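Local coordinates for putative uncharacterized protein PH0242 (Pyrococcus horikoshii, PDB 3VU1) that is of unknown function but forms the C-terminal globular domain of the archaeal oligosaccharyltransferase AglB and carries a calcium ion, at residues 335-341 with 482-488; 212-216 with 228-233; 293-297 with 308-312. Residues are numbered along the deposited sequence.

Contact 1 (335-341 with 482-488); sequences QKYRFIL and TMIEVSA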
loop_
_atom_site.group_PDB
_atom_site.type_symbol
_atom_site.label_atom_id
_atom_site.label_comp_id
_atom_site.label_asym_id
_atom_site.label_seq_id
_atom_site.Cartn_x
_atom_site.Cartn_y
_atom_site.Cartn_z
ATOM N N GLN A 335 -12.547 -23.950 11.768
ATOM C CA GLN A 335 -13.369 -22.760 11.567
ATOM C C GLN A 335 -12.991 -21.991 10.299
ATOM O O GLN A 335 -13.868 -21.531 9.585
ATOM C CB GLN A 335 -13.325 -21.832 12.782
ATOM C CG GLN A 335 -14.108 -20.540 12.541
ATOM C CD GLN A 335 -14.036 -19.541 13.678
ATOM O OE1 GLN A 335 -14.689 -18.500 13.618
ATOM N NE2 GLN A 335 -13.270 -19.850 14.728
ATOM N N LYS A 336 -11.694 -21.846 10.033
ATOM C CA LYS A 336 -11.255 -21.109 8.857
ATOM C C LYS A 336 -9.899 -21.579 8.337
ATOM O O LYS A 336 -9.152 -22.244 9.057
ATOM C CB LYS A 336 -11.227 -19.607 9.132
ATOM C CG LYS A 336 -10.281 -19.173 10.231
ATOM C CD LYS A 336 -10.222 -17.659 10.268
ATOM C CE LYS A 336 -9.470 -17.156 11.491
ATOM N NZ LYS A 336 -9.519 -15.667 11.499
ATOM N N TYR A 337 -9.599 -21.245 7.077
ATOM C CA TYR A 337 -8.294 -21.584 6.472
ATOM C C TYR A 337 -7.473 -20.340 6.118
ATOM O O TYR A 337 -7.977 -19.368 5.529
ATOM C CB TYR A 337 -8.428 -22.531 5.262
ATOM C CG TYR A 337 -9.350 -23.702 5.517
ATOM C CD1 TYR A 337 -10.658 -23.690 5.041
ATOM C CD2 TYR A 337 -8.926 -24.808 6.247
ATOM C CE1 TYR A 337 -11.521 -24.744 5.268
ATOM C CE2 TYR A 337 -9.782 -25.872 6.484
ATOM C CZ TYR A 337 -11.084 -25.830 5.991
ATOM O OH TYR A 337 -11.962 -26.868 6.216
ATOM N N ARG A 338 -6.207 -20.375 6.508
ATOM C CA ARG A 338 -5.306 -19.285 6.193
ATOM C C ARG A 338 -4.231 -19.758 5.216
ATOM O O ARG A 338 -3.450 -20.665 5.510
ATOM C CB ARG A 338 -4.684 -18.705 7.478
ATOM C CG ARG A 338 -3.950 -17.389 7.290
ATOM C CD ARG A 338 -3.233 -17.003 8.561
ATOM N NE ARG A 338 -4.154 -16.381 9.488
ATOM C CZ ARG A 338 -3.972 -16.311 10.800
ATOM N NH1 ARG A 338 -2.883 -16.849 11.352
ATOM N NH2 ARG A 338 -4.892 -15.717 11.555
ATOM N N PHE A 339 -4.211 -19.129 4.053
ATOM C CA PHE A 339 -3.173 -19.359 3.069
ATOM C C PHE A 339 -1.906 -18.543 3.391
ATOM O O PHE A 339 -1.962 -17.326 3.571
ATOM C CB PHE A 339 -3.729 -19.063 1.675
ATOM C CG PHE A 339 -4.811 -20.026 1.252
ATOM C CD1 PHE A 339 -6.057 -20.030 1.888
ATOM C CD2 PHE A 339 -4.581 -20.952 0.243
ATOM C CE1 PHE A 339 -7.052 -20.918 1.515
ATOM C CE2 PHE A 339 -5.576 -21.851 -0.129
ATOM C CZ PHE A 339 -6.810 -21.831 0.505
ATOM N N ILE A 340 -0.784 -19.244 3.510
ATOM C CA ILE A 340 0.512 -18.640 3.819
ATOM C C ILE A 340 1.534 -18.763 2.686
ATOM O O ILE A 340 1.719 -19.837 2.115
ATOM C CB ILE A 340 1.108 -19.228 5.127
ATOM C CG1 ILE A 340 0.725 -18.371 6.333
ATOM C CG2 ILE A 340 2.620 -19.187 5.102
ATOM C CD1 ILE A 340 -0.749 -18.320 6.580
ATOM N N LEU A 341 2.192 -17.659 2.364
ATOM C CA LEU A 341 3.379 -17.727 1.540
ATOM C C LEU A 341 4.569 -17.559 2.472
ATOM O O LEU A 341 4.640 -16.592 3.224
ATOM C CB LEU A 341 3.362 -16.646 0.455
ATOM C CG LEU A 341 4.510 -16.739 -0.576
ATOM C CD1 LEU A 341 4.025 -16.352 -1.954
ATOM C CD2 LEU A 341 5.762 -15.920 -0.213
ATOM N N THR A 482 0.478 -13.665 5.192
ATOM C CA THR A 482 -0.921 -14.041 5.083
ATOM C C THR A 482 -1.435 -13.630 3.721
ATOM O O THR A 482 -1.425 -12.425 3.395
ATOM C CB THR A 482 -1.767 -13.387 6.165
ATOM O OG1 THR A 482 -1.530 -14.069 7.401
ATOM C CG2 THR A 482 -3.255 -13.507 5.836
ATOM N N MET A 483 -1.887 -14.609 2.930
ATOM C CA MET A 483 -2.360 -14.292 1.593
ATOM C C MET A 483 -3.850 -14.028 1.563
ATOM O O MET A 483 -4.317 -13.173 0.827
ATOM C CB MET A 483 -1.976 -15.366 0.573
ATOM C CG MET A 483 -0.540 -15.852 0.618
ATOM S SD MET A 483 -0.135 -16.899 -0.816
ATOM C CE MET A 483 -0.051 -15.659 -2.113
ATOM N N ILE A 484 -4.594 -14.799 2.346
ATOM C CA ILE A 484 -6.068 -14.727 2.409
ATOM C C ILE A 484 -6.511 -15.655 3.531
ATOM O O ILE A 484 -5.817 -16.624 3.849
ATOM C CB ILE A 484 -6.762 -15.132 1.071
ATOM C CG1 ILE A 484 -8.247 -14.690 1.052
ATOM C CG2 ILE A 484 -6.569 -16.634 0.809
ATOM C CD1 ILE A 484 -8.951 -14.686 -0.302
ATOM N N GLU A 485 -7.642 -15.314 4.146
ATOM C CA GLU A 485 -8.356 -16.187 5.090
ATOM C C GLU A 485 -9.722 -16.567 4.521
ATOM O O GLU A 485 -10.511 -15.707 4.110
ATOM C CB GLU A 485 -8.526 -15.508 6.431
ATOM C CG GLU A 485 -7.200 -15.195 7.077
ATOM C CD GLU A 485 -7.334 -14.757 8.527
ATOM O OE1 GLU A 485 -8.203 -13.897 8.813
ATOM O OE2 GLU A 485 -6.561 -15.276 9.373
ATOM N N VAL A 486 -9.981 -17.866 4.471
ATOM C CA VAL A 486 -11.231 -18.396 3.923
ATOM C C VAL A 486 -11.935 -19.160 5.039
ATOM O O VAL A 486 -11.338 -20.071 5.663
ATOM C CB VAL A 486 -10.969 -19.331 2.709
ATOM C CG1 VAL A 486 -12.270 -19.907 2.165
ATOM C CG2 VAL A 486 -10.255 -18.572 1.605
ATOM N N SER A 487 -13.183 -18.771 5.311
ATOM C CA SER A 487 -14.025 -19.498 6.273
ATOM C C SER A 487 -14.328 -20.878 5.749
ATOM O O SER A 487 -14.549 -21.054 4.529
ATOM C CB SER A 487 -15.347 -18.796 6.463
ATOM O OG SER A 487 -15.156 -17.564 7.106
ATOM N N ALA A 488 -14.345 -21.858 6.652
ATOM C CA ALA A 488 -14.875 -23.169 6.300
ATOM C C ALA A 488 -16.416 -23.148 6.188
ATOM O O ALA A 488 -17.095 -22.305 6.763
ATOM C CB ALA A 488 -14.397 -24.215 7.282
#
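Strands 336-341 and 482-487 run antiparallel, their segment axes 4.5 Å apart at closest approach and 161° apart in direction. Y337 and V486 form a hydrogen-bonded pair (Y337 N to V486 O 2.5 Å, V486 N to Y337 O 2.7 Å), and A488 N extends the ladder to Q335 O at 3.0 Å. Farther along, F339 O accepts M483 N (2.8 Å) while F339 N donates to I484 O (3.0 Å). One residue thus faces two, a classic beta bulge that brings T482 opposite I340. On the face of K336 and R338, E485 joins a salt-bridge network: R338 NE and NH2 both reach E485 OE2, at 2.7 and 2.8 Å, whereas K336 NZ to E485 OE1 is weak at 3.5 Å. The other face is apolar. F339 CD1 meets I484 CG2 at 3.6 Å, F339 CE1 meets V486 CG2 at 4.0 Å, and Y337 CE1 lies 3.6 Å from A488 CB; I255, I258 and L279 continue this layer. Beyond the bulge, M483 SD packs 3.7 Å from L341 CB. One face carrying the charges and the other largely buried are characteristic of an amphipathic antiparallel sheet packed on a second sheet, here that of strands 253-262 and 275-285.

Contact 2 (212-216 with 228-233); sequences NFVKL and FAEKLF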
loop_
_atom_site.group_PDB
_atom_site.type_symbol
_atom_site.label_atom_id
_atom_site.label_comp_id
_atom_site.label_asym_id
_atom_site.label_seq_id
_atom_site.Cartn_x
_atom_site.Cartn_y
_atom_site.Cartn_z
ATOM N N ASN A 212 -4.251 5.293 -6.546
ATOM C CA ASN A 212 -4.533 4.425 -5.420
ATOM C C ASN A 212 -5.257 5.098 -4.243
ATOM O O ASN A 212 -6.047 4.452 -3.555
ATOM C CB ASN A 212 -3.245 3.791 -4.944
ATOM C CG ASN A 212 -2.688 2.779 -5.936
ATOM O OD1 ASN A 212 -3.425 2.169 -6.701
ATOM N ND2 ASN A 212 -1.373 2.621 -5.944
ATOM N N PHE A 213 -4.984 6.377 -3.981
ATOM C CA PHE A 213 -5.690 7.063 -2.911
ATOM C C PHE A 213 -7.206 7.109 -3.167
ATOM O O PHE A 213 -8.000 6.830 -2.275
ATOM C CB PHE A 213 -5.174 8.477 -2.741
ATOM C CG PHE A 213 -5.980 9.304 -1.772
ATOM C CD1 PHE A 213 -6.768 10.360 -2.222
ATOM C CD2 PHE A 213 -5.949 9.041 -0.424
ATOM C CE1 PHE A 213 -7.513 11.141 -1.342
ATOM C CE2 PHE A 213 -6.688 9.820 0.476
ATOM C CZ PHE A 213 -7.471 10.865 0.022
ATOM N N VAL A 214 -7.587 7.485 -4.386
ATOM C CA VAL A 214 -8.977 7.516 -4.791
ATOM C C VAL A 214 -9.624 6.143 -4.570
ATOM O O VAL A 214 -10.730 6.075 -4.044
ATOM C CB VAL A 214 -9.101 7.958 -6.263
ATOM C CG1 VAL A 214 -10.461 7.598 -6.810
ATOM C CG2 VAL A 214 -8.875 9.457 -6.402
ATOM N N LYS A 215 -8.927 5.058 -4.934
ATOM C CA LYS A 215 -9.444 3.709 -4.741
ATOM C C LYS A 215 -9.655 3.394 -3.272
ATOM O O LYS A 215 -10.714 2.915 -2.897
ATOM C CB LYS A 215 -8.506 2.631 -5.309
ATOM C CG LYS A 215 -8.195 2.643 -6.799
ATOM C CD LYS A 215 -7.330 1.408 -7.112
ATOM C CE LYS A 215 -6.726 1.436 -8.510
ATOM N NZ LYS A 215 -5.617 2.425 -8.707
ATOM N N LEU A 216 -8.639 3.627 -2.450
ATOM C CA LEU A 216 -8.664 3.192 -1.058
ATOM C C LEU A 216 -9.392 4.152 -0.119
ATOM O O LEU A 216 -9.891 3.722 0.916
ATOM C CB LEU A 216 -7.246 2.958 -0.529
ATOM C CG LEU A 216 -6.364 1.878 -1.193
ATOM C CD1 LEU A 216 -4.926 1.997 -0.700
ATOM C CD2 LEU A 216 -6.883 0.458 -0.996
ATOM N N PHE A 228 -6.057 -4.545 -11.873
ATOM C CA PHE A 228 -5.283 -3.841 -10.855
ATOM C C PHE A 228 -6.041 -3.442 -9.564
ATOM O O PHE A 228 -5.509 -3.595 -8.449
ATOM C CB PHE A 228 -4.519 -2.633 -11.428
ATOM C CG PHE A 228 -3.483 -2.101 -10.466
ATOM C CD1 PHE A 228 -2.280 -2.798 -10.254
ATOM C CD2 PHE A 228 -3.743 -0.965 -9.692
ATOM C CE1 PHE A 228 -1.349 -2.347 -9.337
ATOM C CE2 PHE A 228 -2.803 -0.505 -8.776
ATOM C CZ PHE A 228 -1.608 -1.194 -8.603
ATOM N N ALA A 229 -7.256 -2.920 -9.704
ATOM C CA ALA A 229 -8.058 -2.616 -8.533
ATOM C C ALA A 229 -8.312 -3.880 -7.706
ATOM O O ALA A 229 -8.160 -3.874 -6.477
ATOM C CB ALA A 229 -9.356 -1.950 -8.924
ATOM N N GLU A 230 -8.664 -4.972 -8.378
ATOM C CA GLU A 230 -8.987 -6.217 -7.684
ATOM C C GLU A 230 -7.778 -6.763 -6.919
ATOM O O GLU A 230 -7.925 -7.286 -5.805
ATOM C CB GLU A 230 -9.535 -7.251 -8.669
ATOM C CG GLU A 230 -10.873 -7.845 -8.247
ATOM C CD GLU A 230 -11.126 -9.244 -8.817
ATOM O OE1 GLU A 230 -11.689 -10.097 -8.070
ATOM O OE2 GLU A 230 -10.752 -9.500 -10.001
ATOM N N LYS A 231 -6.584 -6.636 -7.510
ATOM C CA LYS A 231 -5.363 -7.112 -6.868
ATOM C C LYS A 231 -5.030 -6.239 -5.689
ATOM O O LYS A 231 -4.819 -6.748 -4.583
ATOM C CB LYS A 231 -4.189 -7.131 -7.824
ATOM C CG LYS A 231 -4.254 -8.162 -8.926
ATOM C CD LYS A 231 -3.574 -7.568 -10.137
ATOM C CE LYS A 231 -2.173 -8.101 -10.333
ATOM N NZ LYS A 231 -2.194 -9.287 -11.236
ATOM N N LEU A 232 -4.999 -4.926 -5.931
ATOM C CA LEU A 232 -4.816 -3.959 -4.857
ATOM C C LEU A 232 -5.628 -4.273 -3.615
ATOM O O LEU A 232 -5.092 -4.253 -2.502
ATOM C CB LEU A 232 -5.140 -2.549 -5.310
ATOM C CG LEU A 232 -4.674 -1.427 -4.356
ATOM C CD1 LEU A 232 -3.160 -1.247 -4.405
ATOM C CD2 LEU A 232 -5.337 -0.111 -4.717
ATOM N N PHE A 233 -6.910 -4.582 -3.783
ATOM C CA PHE A 233 -7.758 -4.813 -2.607
ATOM C C PHE A 233 -7.408 -6.096 -1.875
ATOM O O PHE A 233 -7.793 -6.275 -0.752
ATOM C CB PHE A 233 -9.251 -4.711 -2.934
ATOM C CG PHE A 233 -9.675 -3.340 -3.373
ATOM C CD1 PHE A 233 -10.393 -3.155 -4.545
ATOM C CD2 PHE A 233 -9.328 -2.216 -2.626
ATOM C CE1 PHE A 233 -10.765 -1.870 -4.965
ATOM C CE2 PHE A 233 -9.699 -0.947 -3.032
ATOM C CZ PHE A 233 -10.412 -0.769 -4.207
#
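Knob-into-hole packing joins these two consecutive short helices, a helix-loop-helix unit whose segment axes cross at -66° and come no closer than 11.2 Å. K215, the residue most covered by the contact, is the knob: its side chain points toward helix 228-233 and enters a hole formed by F228, A229, L232 and F233. The aliphatic part does the packing, with K215 CD 3.5 Å from L232 CD2. L232, the next most covered, also reaches L216, CD2 to CD2 at 4.1 Å, and N212, whose OD1 lies 3.6 Å from L232 CD2 while its ND2 bonds F67 O. F233 closes the end of the interface, its CE2 3.7 Å from L216 CD2 and its ring edge turned to K215 O. At the other end F228 touches E76, a calcium ligand, and its side chain is about 6 Å from the ion. Although buried, the K215 ammonium group is well provided for: it bonds T210 O and forms a salt bridge with D71. Within its own helix, K215 NZ also donates to N212 OD1 at 3.0 Å, both atoms lying at the edge of the F228 ring.

Contact 3 (293-297 with 308-312); sequences ATLYV and RIKVG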
loop_
_atom_site.group_PDB
_atom_site.type_symbol
_atom_site.label_atom_id
_atom_site.label_comp_id
_atom_site.label_asym_id
_atom_site.label_seq_id
_atom_site.Cartn_x
_atom_site.Cartn_y
_atom_site.Cartn_z
ATOM N N ALA A 293 9.752 -19.768 -2.634
ATOM C CA ALA A 293 8.653 -19.636 -1.698
ATOM C C ALA A 293 7.925 -20.969 -1.503
ATOM O O ALA A 293 7.789 -21.745 -2.447
ATOM C CB ALA A 293 7.675 -18.571 -2.214
ATOM N N THR A 294 7.443 -21.210 -0.287
ATOM C CA THR A 294 6.577 -22.352 0.015
ATOM C C THR A 294 5.151 -21.882 0.320
ATOM O O THR A 294 4.977 -20.925 1.076
ATOM C CB THR A 294 7.103 -23.125 1.237
ATOM O OG1 THR A 294 8.494 -23.357 1.058
ATOM C CG2 THR A 294 6.395 -24.463 1.398
ATOM N N LEU A 295 4.149 -22.560 -0.253
ATOM C CA LEU A 295 2.746 -22.303 0.074
ATOM C C LEU A 295 2.202 -23.231 1.171
ATOM O O LEU A 295 2.444 -24.448 1.150
ATOM C CB LEU A 295 1.886 -22.433 -1.162
ATOM C CG LEU A 295 2.366 -21.634 -2.355
ATOM C CD1 LEU A 295 1.531 -21.940 -3.592
ATOM C CD2 LEU A 295 2.320 -20.154 -2.027
ATOM N N TYR A 296 1.467 -22.661 2.126
ATOM C CA TYR A 296 0.784 -23.482 3.124
ATOM C C TYR A 296 -0.669 -23.134 3.266
ATOM O O TYR A 296 -1.127 -22.084 2.807
ATOM C CB TYR A 296 1.397 -23.318 4.487
ATOM C CG TYR A 296 2.845 -23.654 4.554
ATOM C CD1 TYR A 296 3.813 -22.686 4.290
ATOM C CD2 TYR A 296 3.268 -24.937 4.914
ATOM C CE1 TYR A 296 5.155 -22.983 4.386
ATOM C CE2 TYR A 296 4.619 -25.248 5.018
ATOM C CZ TYR A 296 5.551 -24.264 4.753
ATOM O OH TYR A 296 6.879 -24.551 4.825
ATOM N N VAL A 297 -1.394 -24.043 3.901
ATOM C CA VAL A 297 -2.700 -23.741 4.458
ATOM C C VAL A 297 -2.624 -24.061 5.957
ATOM O O VAL A 297 -2.165 -25.153 6.362
ATOM C CB VAL A 297 -3.824 -24.520 3.734
ATOM C CG1 VAL A 297 -5.178 -24.236 4.365
ATOM C CG2 VAL A 297 -3.883 -24.133 2.261
ATOM N N ARG A 308 -0.713 -27.604 9.840
ATOM C CA ARG A 308 0.006 -26.883 8.796
ATOM C C ARG A 308 0.226 -27.847 7.649
ATOM O O ARG A 308 0.798 -28.924 7.840
ATOM C CB ARG A 308 1.358 -26.350 9.281
ATOM C CG ARG A 308 1.280 -25.285 10.356
ATOM C CD ARG A 308 2.555 -25.229 11.191
ATOM N NE ARG A 308 2.486 -24.151 12.184
ATOM C CZ ARG A 308 2.002 -24.284 13.424
ATOM N NH1 ARG A 308 1.537 -25.459 13.852
ATOM N NH2 ARG A 308 1.982 -23.233 14.241
ATOM N N ILE A 309 -0.226 -27.452 6.462
ATOM C CA ILE A 309 -0.153 -28.300 5.287
ATOM C C ILE A 309 0.557 -27.571 4.161
ATOM O O ILE A 309 0.105 -26.506 3.715
ATOM C CB ILE A 309 -1.561 -28.719 4.792
ATOM C CG1 ILE A 309 -2.408 -29.228 5.953
ATOM C CG2 ILE A 309 -1.462 -29.756 3.674
ATOM C CD1 ILE A 309 -3.881 -28.971 5.758
ATOM N N LYS A 310 1.656 -28.159 3.699
ATOM C CA LYS A 310 2.378 -27.663 2.539
ATOM C C LYS A 310 1.612 -28.036 1.262
ATOM O O LYS A 310 1.338 -29.204 1.012
ATOM C CB LYS A 310 3.814 -28.201 2.533
ATOM C CG LYS A 310 4.493 -28.096 1.188
ATOM C CD LYS A 310 5.993 -28.329 1.225
ATOM C CE LYS A 310 6.458 -28.475 -0.228
ATOM N NZ LYS A 310 7.923 -28.345 -0.456
ATOM N N VAL A 311 1.264 -27.042 0.456
ATOM C CA VAL A 311 0.450 -27.277 -0.730
ATOM C C VAL A 311 1.153 -26.909 -2.017
ATOM O O VAL A 311 0.557 -27.026 -3.091
ATOM C CB VAL A 311 -0.912 -26.498 -0.706
ATOM C CG1 VAL A 311 -1.763 -26.917 0.485
ATOM C CG2 VAL A 311 -0.739 -24.967 -0.760
ATOM N N GLY A 312 2.386 -26.413 -1.930
ATOM C CA GLY A 312 3.043 -25.892 -3.134
ATOM C C GLY A 312 4.313 -25.115 -2.911
ATOM O O GLY A 312 4.665 -24.783 -1.784
#
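A293 opens the segment at the margin of the contact: its backbone bonds to I314, just past the facing segment, and its methyl packs on L341 and Q343 of the neighbouring strand. T294 sends CG2 to 3.9 Å from K310 CD, and its CA makes a CA-H...O contact with G312 O at 3.6 Å. L295 faces two residues at once. L295 N donates to G312 O at 2.7 Å, and L295 O accepts V311 N at 2.9 Å, so V311 and G312 form a classic beta bulge, with V311 near the helical region of psi (-1°). This places V311 on the L295 side, where V311 CG2 lies 3.7 Å from L295 CB. A CB in ideal position on G312 would lie only 3.1 Å from L295 CD1. The two strands, 293-301 and 304-314, are the arms of a beta hairpin within the Peripheral 1 family region; their segment axes diverge from antiparallel, at 131°, and approach to 4.5 Å. Y296 pairs with K310 in a non-hydrogen-bonded pair, CA to CA 4.5 Å. Y296 CE2 rests 3.9 Å from K310 CB, while K310 NZ forms a salt bridge with E313; Y296 CA also approaches I309 O at 3.2 Å in a CA-H...O contact. V297 forms a hydrogen-bonded pair with I309, V297 N to I309 O at 2.9 Å and I309 N to V297 O at 3.0 Å. On the apolar face, V297 CG2 packs 3.9 Å from V311 CG1, with V327, V329 and L331 of strand 325-331 beneath these valines.

From the N terminus the three contacts close in series; none nests in or crosses another. Contact 2 comes first, packing helix 228-235 across helix 212-218 after a short linker near the calcium site. Contact 3 follows, closing the hairpin 293-301/304-314. Contact 1 closes the longest loop, 140 residues, bringing the late strand 464-487 back to strand 336-356. Contacts 3 and 1 share one antiparallel sheet: strand 293-301 pairs with 336-356, I340 O lying 2.8 Å from Y296 N in a probable hydrogen bond and F339 CE2 3.7 Å from V297 CG2. Contact 2 touches neither; its nearest atoms are about 8 Å from contact 1 and about 15 Å from contact 3.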